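Local coordinates for cell division control protein 73 (Saccharomyces cerevisiae, PDB 3V46) that belongs to the Paf1 transcription elongation complex, whose association with chromatin is promoted by this C-terminal, Ras-like domain that does not bind GTP, at residues I19-A22 against L27-A30; E62-P67 against K162-R167; G95-F100 against P128-Q133; R77-P82 against D86-I91. All blocks are in the same frame, centred on the assembly; numbering follows the deposited sequence.

Contact 1: residues I19-A22 against L27-A30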
loop_
_atom_site.group_PDB
_atom_site.type_symbol
_atom_site.label_atom_id
_atom_site.label_comp_id
_atom_site.label_asym_id
_atom_site.label_seq_id
_atom_site.Cartn_x
_atom_site.Cartn_y
_atom_site.Cartn_z
ATOM N N ILE A 19 -4.013 -0.163 3.736
ATOM C CA ILE A 19 -2.911 -0.785 4.452
ATOM C C ILE A 19 -3.398 -1.241 5.825
ATOM O O ILE A 19 -3.023 -0.677 6.859
ATOM C CB ILE A 19 -1.685 0.158 4.540
ATOM C CG1 ILE A 19 -0.479 -0.585 5.127
ATOM C CG2 ILE A 19 -2.020 1.430 5.335
ATOM C CD1 ILE A 19 0.828 0.143 4.962
ATOM N N PRO A 20 -4.261 -2.253 5.844
ATOM C CA PRO A 20 -4.552 -2.839 7.154
ATOM C C PRO A 20 -3.309 -3.561 7.659
ATOM O O PRO A 20 -2.402 -3.847 6.873
ATOM C CB PRO A 20 -5.637 -3.849 6.843
ATOM C CG PRO A 20 -5.279 -4.332 5.475
ATOM C CD PRO A 20 -4.816 -3.062 4.751
ATOM N N SER A 21 -3.246 -3.839 8.947
ATOM C CA SER A 21 -2.062 -4.482 9.478
ATOM C C SER A 21 -2.386 -5.757 10.233
ATOM O O SER A 21 -3.489 -5.934 10.743
ATOM C CB SER A 21 -1.280 -3.527 10.398
ATOM O OG SER A 21 -2.014 -3.166 11.561
ATOM N N ALA A 22 -1.411 -6.656 10.256
ATOM C CA ALA A 22 -1.407 -7.797 11.150
ATOM C C ALA A 22 -0.158 -7.693 12.030
ATOM O O ALA A 22 0.661 -6.790 11.854
ATOM C CB ALA A 22 -1.423 -9.102 10.360
ATOM N N LEU A 27 5.113 -2.870 7.250
ATOM C CA LEU A 27 4.628 -1.523 6.939
ATOM C C LEU A 27 3.177 -1.372 7.395
ATOM O O LEU A 27 2.337 -2.219 7.100
ATOM C CB LEU A 27 4.718 -1.219 5.441
ATOM C CG LEU A 27 6.109 -1.007 4.851
ATOM C CD1 LEU A 27 6.039 -0.843 3.335
ATOM C CD2 LEU A 27 6.773 0.203 5.480
ATOM N N THR A 28 2.909 -0.303 8.144
ATOM C CA THR A 28 1.564 -0.005 8.627
ATOM C C THR A 28 1.319 1.496 8.512
ATOM O O THR A 28 2.227 2.240 8.153
ATOM C CB THR A 28 1.414 -0.382 10.088
ATOM O OG1 THR A 28 2.126 0.568 10.888
ATOM C CG2 THR A 28 1.976 -1.780 10.348
ATOM N N VAL A 29 0.115 1.960 8.827
ATOM C CA VAL A 29 -0.120 3.410 8.793
ATOM C C VAL A 29 0.807 4.155 9.751
ATOM O O VAL A 29 1.034 5.349 9.578
ATOM C CB VAL A 29 -1.586 3.832 9.095
ATOM C CG1 VAL A 29 -2.491 3.488 7.944
ATOM C CG2 VAL A 29 -2.082 3.226 10.416
ATOM N N ALA A 30 1.348 3.466 10.752
ATOM C CA ALA A 30 2.195 4.138 11.737
ATOM C C ALA A 30 3.569 4.505 11.198
ATOM O O ALA A 30 4.169 5.471 11.676
ATOM C CB ALA A 30 2.325 3.313 13.009
HETATM O O HOH W 1 -1.697 -0.230 9.093
HETATM O O HOH W 2 0.757 -4.246 6.541
#
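Segments 19-22 and 27-30 are two arms of a single loop that stay apart, the nearest alpha carbons, Ser21 CA and Thr28 CA, lying 5.8 Å from each other, and their backbones are joined through water instead of directly. One water donates to Ile19 O at 2.6 Å and accepts from Val29 N at 2.9 Å. A second donates to Leu27 O at 2.6 Å and to Pro20 O at the longer distance of 3.2 Å, so three carbonyls and one amide facing the gap are satisfied by two molecules.

Ile19 supplies most of the side-chain contact. In the conformer described, one of two modelled, CG1 is anti to the backbone N (chi1 -172°) and the second torsion is extended, and CD1 reaches across to the Leu27 backbone, 3.5 Å from Leu27 O. Its other branch, CG2, runs past Val29 CG1 in the opposite direction; because of the alternate conformer, the closeness of that pair is doubtful. Nearer the surface, Ser21 CB rests 3.7 Å from Thr28 CG2. Thr28 OG1 turns the other way and accepts from Ala30 N at 3.0 Å, forming an ST turn just ahead of helix 32-38.

In a Ras-like fold the connection from the first strand to the first helix is the P-loop; here residues 19-30 include neither glycine nor lysine, consistent with the absence of GTP binding. The loop joins strand 16-18 to helix 32-38, with Ile19 hydrogen-bonded to Val73 through the backbone and both Ile19 and Leu27 packed on Phe92 of strand 88-92.

Contact 2: residues E62-P67 against K162-R167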
loop_
_atom_site.group_PDB
_atom_site.type_symbol
_atom_site.label_atom_id
_atom_site.label_comp_id
_atom_site.label_asym_id
_atom_site.label_seq_id
_atom_site.Cartn_x
_atom_site.Cartn_y
_atom_site.Cartn_z
ATOM N N GLU A 62 6.576 12.756 -11.561
ATOM C CA GLU A 62 7.183 13.285 -12.769
ATOM C C GLU A 62 6.245 13.247 -13.963
ATOM O O GLU A 62 6.318 14.102 -14.844
ATOM C CB GLU A 62 8.422 12.469 -13.119
ATOM C CG GLU A 62 9.534 12.592 -12.121
ATOM C CD GLU A 62 10.568 11.509 -12.305
ATOM O OE1 GLU A 62 10.221 10.317 -12.151
ATOM O OE2 GLU A 62 11.721 11.849 -12.612
ATOM N N ARG A 63 5.375 12.245 -14.008
ATOM C CA ARG A 63 4.634 11.971 -15.235
ATOM C C ARG A 63 3.152 12.275 -15.115
ATOM O O ARG A 63 2.374 11.933 -16.003
ATOM C CB ARG A 63 4.885 10.530 -15.682
ATOM C CG ARG A 63 6.353 10.302 -15.997
ATOM C CD ARG A 63 6.676 8.922 -16.527
ATOM N NE ARG A 63 8.119 8.799 -16.735
ATOM C CZ ARG A 63 8.767 9.260 -17.801
ATOM N NH1 ARG A 63 8.104 9.868 -18.776
ATOM N NH2 ARG A 63 10.081 9.108 -17.897
ATOM N N ILE A 64 2.777 12.934 -14.018
ATOM C CA ILE A 64 1.419 13.422 -13.825
ATOM C C ILE A 64 1.533 14.899 -13.468
ATOM O O ILE A 64 2.321 15.263 -12.597
ATOM C CB ILE A 64 0.706 12.646 -12.693
ATOM C CG1 ILE A 64 0.586 11.167 -13.075
ATOM C CG2 ILE A 64 -0.670 13.233 -12.417
ATOM C CD1 ILE A 64 0.082 10.274 -11.950
ATOM N N SER A 65 0.759 15.758 -14.127
ATOM C CA SER A 65 0.953 17.194 -13.964
ATOM C C SER A 65 0.633 17.685 -12.548
ATOM O O SER A 65 1.477 18.298 -11.895
ATOM C CB SER A 65 0.139 17.971 -15.000
ATOM O OG SER A 65 0.494 19.340 -14.986
ATOM N N ARG A 66 -0.573 17.402 -12.066
ATOM C CA ARG A 66 -1.017 17.903 -10.770
ATOM C C ARG A 66 -0.497 17.026 -9.629
ATOM O O ARG A 66 -0.334 15.816 -9.799
ATOM C CB ARG A 66 -2.544 17.939 -10.727
ATOM C CG ARG A 66 -3.207 16.561 -10.739
ATOM C CD ARG A 66 -4.727 16.676 -10.895
ATOM N NE ARG A 66 -5.417 15.409 -10.641
ATOM C CZ ARG A 66 -5.403 14.367 -11.468
ATOM N NH1 ARG A 66 -4.726 14.429 -12.608
ATOM N NH2 ARG A 66 -6.062 13.258 -11.151
ATOM N N PRO A 67 -0.246 17.625 -8.450
ATOM C CA PRO A 67 0.106 16.750 -7.321
ATOM C C PRO A 67 -1.067 15.832 -6.970
ATOM O O PRO A 67 -2.223 16.208 -7.128
ATOM C CB PRO A 67 0.384 17.722 -6.165
ATOM C CG PRO A 67 0.403 19.095 -6.763
ATOM C CD PRO A 67 -0.336 19.043 -8.065
ATOM N N LYS A 162 2.949 4.299 -12.501
ATOM C CA LYS A 162 2.560 3.526 -13.672
ATOM C C LYS A 162 1.121 3.045 -13.527
ATOM O O LYS A 162 0.325 3.089 -14.479
ATOM C CB LYS A 162 3.507 2.338 -13.802
ATOM C CG LYS A 162 3.247 1.408 -14.972
ATOM C CD LYS A 162 4.298 0.299 -15.022
ATOM C CE LYS A 162 5.711 0.854 -14.806
ATOM N NZ LYS A 162 6.748 -0.217 -14.780
ATOM N N GLU A 163 0.783 2.595 -12.326
ATOM C CA GLU A 163 -0.553 2.096 -12.075
ATOM C C GLU A 163 -1.561 3.238 -12.200
ATOM O O GLU A 163 -2.604 3.067 -12.821
ATOM C CB GLU A 163 -0.632 1.422 -10.702
ATOM C CG GLU A 163 -2.009 0.894 -10.319
ATOM C CD GLU A 163 -2.490 -0.249 -11.203
ATOM O OE1 GLU A 163 -1.679 -0.809 -11.972
ATOM O OE2 GLU A 163 -3.694 -0.590 -11.128
ATOM N N LEU A 164 -1.245 4.407 -11.642
ATOM C CA LEU A 164 -2.158 5.550 -11.727
ATOM C C LEU A 164 -2.408 5.962 -13.177
ATOM O O LEU A 164 -3.539 6.222 -13.578
ATOM C CB LEU A 164 -1.620 6.743 -10.941
ATOM C CG LEU A 164 -1.575 6.551 -9.429
ATOM C CD1 LEU A 164 -0.901 7.735 -8.777
ATOM C CD2 LEU A 164 -2.974 6.367 -8.892
ATOM N N ILE A 165 -1.347 6.019 -13.967
ATOM C CA ILE A 165 -1.480 6.404 -15.363
ATOM C C ILE A 165 -2.378 5.397 -16.084
ATOM O O ILE A 165 -3.226 5.776 -16.888
ATOM C CB ILE A 165 -0.100 6.534 -16.022
ATOM C CG1 ILE A 165 0.582 7.811 -15.520
ATOM C CG2 ILE A 165 -0.206 6.576 -17.554
ATOM C CD1 ILE A 165 2.055 7.877 -15.816
ATOM N N SER A 166 -2.229 4.118 -15.759
ATOM C CA SER A 166 -3.047 3.090 -16.398
ATOM C C SER A 166 -4.512 3.187 -15.972
ATOM O O SER A 166 -5.403 2.828 -16.749
ATOM C CB SER A 166 -2.493 1.689 -16.129
ATOM O OG SER A 166 -2.819 1.237 -14.828
ATOM N N ARG A 167 -4.762 3.685 -14.757
ATOM C CA ARG A 167 -6.132 3.842 -14.259
ATOM C C ARG A 167 -6.719 5.198 -14.662
ATOM O O ARG A 167 -7.830 5.544 -14.251
ATOM C CB ARG A 167 -6.201 3.706 -12.730
ATOM C CG ARG A 167 -5.615 2.425 -12.136
ATOM C CD ARG A 167 -6.635 1.299 -11.965
ATOM N NE ARG A 167 -7.921 1.747 -11.430
ATOM C CZ ARG A 167 -8.326 1.587 -10.171
ATOM N NH1 ARG A 167 -7.551 0.980 -9.287
ATOM N NH2 ARG A 167 -9.522 2.028 -9.802
#
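The turn of the beta-hairpin formed by antiparallel strands 54-59 and 68-73 meets the last turn of the C-terminal helix 149-166 through Arg63 and Ile64 on one side and Leu164 and Ile165 on the other. Strand order 2-3-1-4-5-6 identifies the Ras-like fold, in which the final helix packs against the sheet beside this hairpin.

The cross-contact is apolar. Ile64 extends its longer branch (CG1 anti to the carbonyl carbon, chi1 -63°) between two consecutive helix residues. Its CD1 lies 4.0 Å from Leu164 CB, the two side chains crossing at about a right angle, whereas Ile64 CG1 slides past Ile165 CG1 in the opposite direction at 4.2 Å. Farther out, Ile165 CD1 approaches Arg63 CB at 3.9 Å, while the extended arginine carries its guanidinium away from the helix. A polar tie one turn back, from Arg63 N to Glu161 OE2, complements these contacts. Leu164, which is buried, also packs on Phe61 and Tyr169.

At the end of the helix Glu163 O accepts twice, from Arg167 N at 3.0 Å and from Ser166 OG at 2.7 Å.

Contact 3: residues G95-F100 against P128-Q133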
loop_
_atom_site.group_PDB
_atom_site.type_symbol
_atom_site.label_atom_id
_atom_site.label_comp_id
_atom_site.label_asym_id
_atom_site.label_seq_id
_atom_site.Cartn_x
_atom_site.Cartn_y
_atom_site.Cartn_z
ATOM N N GLY A 95 -1.070 -10.924 4.126
ATOM C CA GLY A 95 -0.885 -12.346 3.912
ATOM C C GLY A 95 -2.044 -13.190 4.414
ATOM O O GLY A 95 -2.033 -14.396 4.232
ATOM N N HIS A 96 -3.036 -12.575 5.053
ATOM C CA HIS A 96 -4.230 -13.308 5.492
ATOM C C HIS A 96 -5.328 -13.133 4.461
ATOM O O HIS A 96 -5.656 -12.008 4.099
ATOM C CB HIS A 96 -4.735 -12.784 6.828
ATOM C CG HIS A 96 -3.773 -12.982 7.954
ATOM N ND1 HIS A 96 -3.511 -12.002 8.884
ATOM C CD2 HIS A 96 -3.017 -14.050 8.305
ATOM C CE1 HIS A 96 -2.631 -12.455 9.760
ATOM N NE2 HIS A 96 -2.309 -13.690 9.426
ATOM N N THR A 97 -5.918 -14.235 4.001
ATOM C CA THR A 97 -6.955 -14.134 2.986
ATOM C C THR A 97 -8.204 -13.454 3.550
ATOM O O THR A 97 -8.962 -12.835 2.808
ATOM C CB THR A 97 -7.316 -15.503 2.387
ATOM O OG1 THR A 97 -6.117 -16.180 1.979
ATOM C CG2 THR A 97 -8.227 -15.326 1.179
ATOM N N TRP A 98 -8.416 -13.541 4.863
ATOM C CA TRP A 98 -9.576 -12.888 5.467
ATOM C C TRP A 98 -9.478 -11.361 5.390
ATOM O O TRP A 98 -10.457 -10.660 5.671
ATOM C CB TRP A 98 -9.779 -13.349 6.922
ATOM C CG TRP A 98 -10.922 -12.661 7.650
ATOM C CD1 TRP A 98 -10.819 -11.683 8.604
ATOM C CD2 TRP A 98 -12.329 -12.905 7.481
ATOM N NE1 TRP A 98 -12.072 -11.307 9.038
ATOM C CE2 TRP A 98 -13.014 -12.040 8.366
ATOM C CE3 TRP A 98 -13.076 -13.766 6.669
ATOM C CZ2 TRP A 98 -14.407 -12.010 8.455
ATOM C CZ3 TRP A 98 -14.462 -13.739 6.765
ATOM C CH2 TRP A 98 -15.112 -12.867 7.650
ATOM N N GLN A 99 -8.314 -10.846 4.991
ATOM C CA GLN A 99 -8.138 -9.400 4.830
ATOM C C GLN A 99 -9.247 -8.818 3.954
ATOM O O GLN A 99 -9.741 -7.726 4.211
ATOM C CB GLN A 99 -6.762 -9.049 4.220
ATOM C CG GLN A 99 -6.654 -7.573 3.858
ATOM C CD GLN A 99 -5.308 -7.156 3.273
ATOM O OE1 GLN A 99 -4.306 -7.855 3.407
ATOM N NE2 GLN A 99 -5.279 -5.986 2.653
ATOM N N PHE A 100 -9.645 -9.556 2.925
ATOM C CA PHE A 100 -10.511 -8.996 1.883
ATOM C C PHE A 100 -12.005 -9.275 2.079
ATOM O O PHE A 100 -12.814 -8.918 1.227
ATOM C CB PHE A 100 -10.057 -9.521 0.514
ATOM C CG PHE A 100 -8.565 -9.662 0.400
ATOM C CD1 PHE A 100 -7.748 -8.544 0.440
ATOM C CD2 PHE A 100 -7.974 -10.907 0.270
ATOM C CE1 PHE A 100 -6.380 -8.664 0.363
ATOM C CE2 PHE A 100 -6.598 -11.022 0.179
ATOM C CZ PHE A 100 -5.805 -9.897 0.235
ATOM N N PRO A 128 4.368 -16.841 2.133
ATOM C CA PRO A 128 3.382 -17.927 2.204
ATOM C C PRO A 128 2.996 -18.393 0.795
ATOM O O PRO A 128 2.911 -17.578 -0.117
ATOM C CB PRO A 128 2.190 -17.275 2.916
ATOM C CG PRO A 128 2.789 -16.161 3.713
ATOM C CD PRO A 128 3.957 -15.661 2.914
ATOM N N GLN A 129 2.782 -19.688 0.601
ATOM C CA GLN A 129 2.503 -20.172 -0.741
ATOM C C GLN A 129 1.296 -19.473 -1.366
ATOM O O GLN A 129 1.323 -19.138 -2.550
ATOM C CB GLN A 129 2.289 -21.689 -0.756
ATOM C CG GLN A 129 2.213 -22.258 -2.169
ATOM C CD GLN A 129 3.509 -22.071 -2.942
ATOM O OE1 GLN A 129 3.532 -21.434 -3.994
ATOM N NE2 GLN A 129 4.595 -22.632 -2.422
ATOM N N HIS A 130 0.239 -19.249 -0.587
ATOM C CA HIS A 130 -0.966 -18.667 -1.163
ATOM C C HIS A 130 -0.701 -17.236 -1.609
ATOM O O HIS A 130 -1.275 -16.779 -2.594
ATOM C CB HIS A 130 -2.169 -18.748 -0.212
ATOM C CG HIS A 130 -1.960 -18.061 1.098
ATOM N ND1 HIS A 130 -1.228 -18.621 2.124
ATOM C CD2 HIS A 130 -2.408 -16.869 1.561
ATOM C CE1 HIS A 130 -1.219 -17.794 3.156
ATOM N NE2 HIS A 130 -1.929 -16.728 2.839
ATOM N N VAL A 131 0.180 -16.536 -0.894
ATOM C CA VAL A 131 0.559 -15.173 -1.282
ATOM C C VAL A 131 1.405 -15.176 -2.563
ATOM O O VAL A 131 1.263 -14.309 -3.430
ATOM C CB VAL A 131 1.308 -14.465 -0.134
ATOM C CG1 VAL A 131 1.831 -13.102 -0.575
ATOM C CG2 VAL A 131 0.394 -14.317 1.085
ATOM N N GLN A 132 2.292 -16.148 -2.700
ATOM C CA GLN A 132 3.089 -16.259 -3.910
ATOM C C GLN A 132 2.186 -16.357 -5.140
ATOM O O GLN A 132 2.504 -15.813 -6.199
ATOM C CB GLN A 132 3.999 -17.486 -3.835
ATOM C CG GLN A 132 5.166 -17.429 -4.799
ATOM C CD GLN A 132 6.213 -16.425 -4.377
ATOM O OE1 GLN A 132 6.970 -16.656 -3.439
ATOM N NE2 GLN A 132 6.253 -15.293 -5.062
ATOM N N GLN A 133 1.052 -17.040 -5.002
ATOM C CA GLN A 133 0.155 -17.224 -6.139
ATOM C C GLN A 133 -0.667 -15.980 -6.464
ATOM O O GLN A 133 -1.104 -15.805 -7.596
ATOM C CB GLN A 133 -0.781 -18.416 -5.910
ATOM C CG GLN A 133 -0.054 -19.740 -5.705
ATOM C CD GLN A 133 1.041 -19.943 -6.729
ATOM O OE1 GLN A 133 0.794 -19.867 -7.934
ATOM N NE2 GLN A 133 2.262 -20.195 -6.258
#
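His130, in the short helix 129-133, reaches over to Gly95 and Thr97 in the loop that follows strand 88-92. From CB the side chain leaves the helix toward that loop, and its first torsion (chi1 59°) sets CG between the backbone N and the carbonyl carbon. The ring then presents an edge to the loop. CD2, one step along that edge, lies 3.8 Å from Thr97 OG1, which approaches the ring obliquely, and 3.7 Å from Gly95 O. On the other flank CE1 is also 3.7 Å from Gly95 O, so the acceptor sits evenly between the two ring carbons. NE2 finishes the chain with a hydrogen bond of 2.7 Å to Gly95 O. The bond is nearly straight, with an N-H...O angle of 165°, and the oxygen lies close to the ring plane. Seen from the carbonyl, the C=O...N angle is 158°, with the donor tilted somewhat out of the carbonyl plane.

The next helix residue backs this up from the buried side: Val131 CG2 packs on Gly95 CA at 3.7 Å and is itself set against Tyr119 of strand 116-122. Trp134 meets the His130 ring edge-to-face and also touches Thr97. The contact thus ties the loop leaving the fourth strand of the Ras-like sheet to the helix between the fifth and sixth.

Since NE2 is the donor, that nitrogen must carry a proton; the ring is therefore either the neutral NE2-H tautomer or the doubly protonated form, and the carbonyl acceptor probably disfavours the tautomer protonated on ND1 alone.

Contact 4: residues R77-P82 against D86-I91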
loop_
_atom_site.group_PDB
_atom_site.type_symbol
_atom_site.label_atom_id
_atom_site.label_comp_id
_atom_site.label_asym_id
_atom_site.label_seq_id
_atom_site.Cartn_x
_atom_site.Cartn_y
_atom_site.Cartn_z
ATOM N N ARG A 77 -13.865 1.857 7.159
ATOM C CA ARG A 77 -15.005 2.583 7.716
ATOM C C ARG A 77 -15.450 3.757 6.829
ATOM O O ARG A 77 -16.617 4.138 6.841
ATOM C CB ARG A 77 -14.682 3.085 9.128
ATOM C CG ARG A 77 -14.368 1.971 10.125
ATOM C CD ARG A 77 -14.236 2.497 11.560
ATOM N NE ARG A 77 -13.147 3.466 11.698
ATOM C CZ ARG A 77 -11.877 3.141 11.938
ATOM N NH1 ARG A 77 -10.953 4.086 12.041
ATOM N NH2 ARG A 77 -11.530 1.867 12.072
ATOM N N MET A 78 -14.524 4.324 6.066
ATOM C CA MET A 78 -14.822 5.480 5.222
ATOM C C MET A 78 -15.655 5.102 4.005
ATOM O O MET A 78 -16.142 5.978 3.299
ATOM C CB MET A 78 -13.529 6.150 4.738
ATOM C CG MET A 78 -12.792 5.385 3.637
ATOM S SD MET A 78 -11.377 6.290 2.972
ATOM C CE MET A 78 -12.180 7.500 1.924
ATOM N N PHE A 79 -15.807 3.806 3.759
ATOM C CA PHE A 79 -16.425 3.328 2.528
ATOM C C PHE A 79 -17.933 3.227 2.686
ATOM O O PHE A 79 -18.500 2.137 2.714
ATOM C CB PHE A 79 -15.823 1.981 2.128
ATOM C CG PHE A 79 -14.398 2.077 1.662
ATOM C CD1 PHE A 79 -13.360 2.136 2.567
ATOM C CD2 PHE A 79 -14.103 2.122 0.314
ATOM C CE1 PHE A 79 -12.053 2.229 2.129
ATOM C CE2 PHE A 79 -12.808 2.215 -0.119
ATOM C CZ PHE A 79 -11.785 2.272 0.790
ATOM N N THR A 80 -18.570 4.387 2.770
ATOM C CA THR A 80 -20.001 4.467 3.044
ATOM C C THR A 80 -20.827 4.443 1.765
ATOM O O THR A 80 -22.057 4.334 1.807
ATOM C CB THR A 80 -20.318 5.726 3.856
ATOM O OG1 THR A 80 -19.763 6.875 3.202
ATOM C CG2 THR A 80 -19.716 5.608 5.241
ATOM N N LYS A 81 -20.154 4.553 0.626
ATOM C CA LYS A 81 -20.800 4.343 -0.665
ATOM C C LYS A 81 -19.864 3.519 -1.531
ATOM O O LYS A 81 -18.653 3.659 -1.436
ATOM C CB LYS A 81 -21.137 5.671 -1.338
ATOM C CG LYS A 81 -19.990 6.661 -1.393
ATOM C CD LYS A 81 -20.438 7.996 -1.974
ATOM C CE LYS A 81 -21.558 8.621 -1.156
ATOM N NZ LYS A 81 -22.013 9.930 -1.714
ATOM N N PRO A 82 -20.427 2.640 -2.367
ATOM C CA PRO A 82 -19.613 1.725 -3.170
ATOM C C PRO A 82 -18.587 2.462 -4.027
ATOM O O PRO A 82 -17.515 1.921 -4.317
ATOM C CB PRO A 82 -20.648 1.017 -4.050
ATOM C CG PRO A 82 -21.929 1.129 -3.293
ATOM C CD PRO A 82 -21.869 2.456 -2.609
ATOM N N ASP A 86 -14.008 2.406 -6.037
ATOM C CA ASP A 86 -13.415 2.682 -7.344
ATOM C C ASP A 86 -12.160 3.529 -7.210
ATOM O O ASP A 86 -11.373 3.624 -8.158
ATOM C CB ASP A 86 -14.400 3.413 -8.255
ATOM C CG ASP A 86 -15.609 2.581 -8.603
ATOM O OD1 ASP A 86 -15.468 1.347 -8.713
ATOM O OD2 ASP A 86 -16.705 3.168 -8.781
ATOM N N ARG A 87 -11.990 4.152 -6.041
ATOM C CA ARG A 87 -10.871 5.052 -5.773
ATOM C C ARG A 87 -9.653 4.323 -5.224
ATOM O O ARG A 87 -8.591 4.915 -5.080
ATOM C CB ARG A 87 -11.289 6.136 -4.772
ATOM C CG ARG A 87 -12.320 7.126 -5.323
ATOM C CD ARG A 87 -12.945 7.963 -4.218
ATOM N NE ARG A 87 -11.962 8.730 -3.463
ATOM C CZ ARG A 87 -12.238 9.421 -2.363
ATOM N NH1 ARG A 87 -13.478 9.461 -1.894
ATOM N NH2 ARG A 87 -11.280 10.080 -1.732
ATOM N N VAL A 88 -9.805 3.046 -4.887
ATOM C CA VAL A 88 -8.701 2.284 -4.308
ATOM C C VAL A 88 -7.719 1.928 -5.420
ATOM O O VAL A 88 -8.078 1.245 -6.381
ATOM C CB VAL A 88 -9.215 1.019 -3.590
ATOM C CG1 VAL A 88 -8.061 0.132 -3.137
ATOM C CG2 VAL A 88 -10.071 1.400 -2.394
ATOM N N VAL A 89 -6.488 2.416 -5.291
ATOM C CA VAL A 89 -5.470 2.259 -6.336
ATOM C C VAL A 89 -4.348 1.309 -5.929
ATOM O O VAL A 89 -3.605 0.824 -6.779
ATOM C CB VAL A 89 -4.859 3.617 -6.761
ATOM C CG1 VAL A 89 -5.926 4.520 -7.359
ATOM C CG2 VAL A 89 -4.172 4.303 -5.597
ATOM N N ALA A 90 -4.218 1.033 -4.634
ATOM C CA ALA A 90 -3.214 0.085 -4.158
ATOM C C ALA A 90 -3.664 -0.517 -2.853
ATOM O O ALA A 90 -4.308 0.149 -2.032
ATOM C CB ALA A 90 -1.862 0.768 -3.993
ATOM N N ILE A 91 -3.297 -1.782 -2.668
ATOM C CA ILE A 91 -3.614 -2.538 -1.472
ATOM C C ILE A 91 -2.346 -3.227 -0.995
ATOM O O ILE A 91 -1.738 -4.015 -1.733
ATOM C CB ILE A 91 -4.715 -3.580 -1.751
ATOM C CG1 ILE A 91 -6.007 -2.871 -2.216
ATOM C CG2 ILE A 91 -4.991 -4.430 -0.509
ATOM C CD1 ILE A 91 -7.092 -3.794 -2.666
#
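Phe79 and Val88 make the apolar part of this contact. Val88 CG2 meets the outer edge of the phenyl ring near its plane, 3.7 Å from Phe79 CE2 and equally far from Phe79 CZ, so the methyl straddles one ring bond. The two side chains cross at about a right angle. Phe79 holds CG anti to the carbonyl carbon (chi1 -70°), which brings the far end of the ring to the strand. Its ring also stacks with Trp85, and both Phe79 and Val88 rest on Leu18 of strand 16-18.

Looser is the approach of a methyl to a charged group: Met78 CE stands 4.5 Å from Arg87 NH1, oblique to the guanidinium. That guanidinium is held by another partner, Asp14 O, which accepts from NH2, while both Met78 and Arg87 touch Ile16 and Ile71.

Residues 77-82 lie in the connection from the third strand to the fourth of the Ras-like sheet, where Ras carries switch II and a helix; here they form no regular helix, and 86-91 lead into that fourth strand.

The backbone of 86-91 bonds to neighbouring strands, Val89 with Ile16 and Ile91 with Tyr118 among them, whereas in 77-82 a weak bond of 3.0 Å from Thr80 N to Met78 O closes an inverse gamma turn centred on Phe79. Pro82 O and Asp86 N come within 3.9 Å without bonding.

In the fold
Along the chain contact 1 closes first; contact 4 and then contact 3 follow, both nested inside the long loop closed by contact 2. All are arranged about one six-stranded, Ras-like sheet. Contacts 1 and 3, centres about 16 Å apart, meet where Pro20 packs on Gln99 and Ala22 on His96. Contact 2 lies across the chain's centre from both, its centre about 28 Å from that of contact 3, yet touches contact 4 (centres about 19 Å apart) through Arg167 and Leu164. Gln99 against Ile91 links contacts 3 and 4. Strand 88-92 thus bears on all four; the loop of contact 1 and the 77-82 connection occupy the P-loop and switch II positions of Ras.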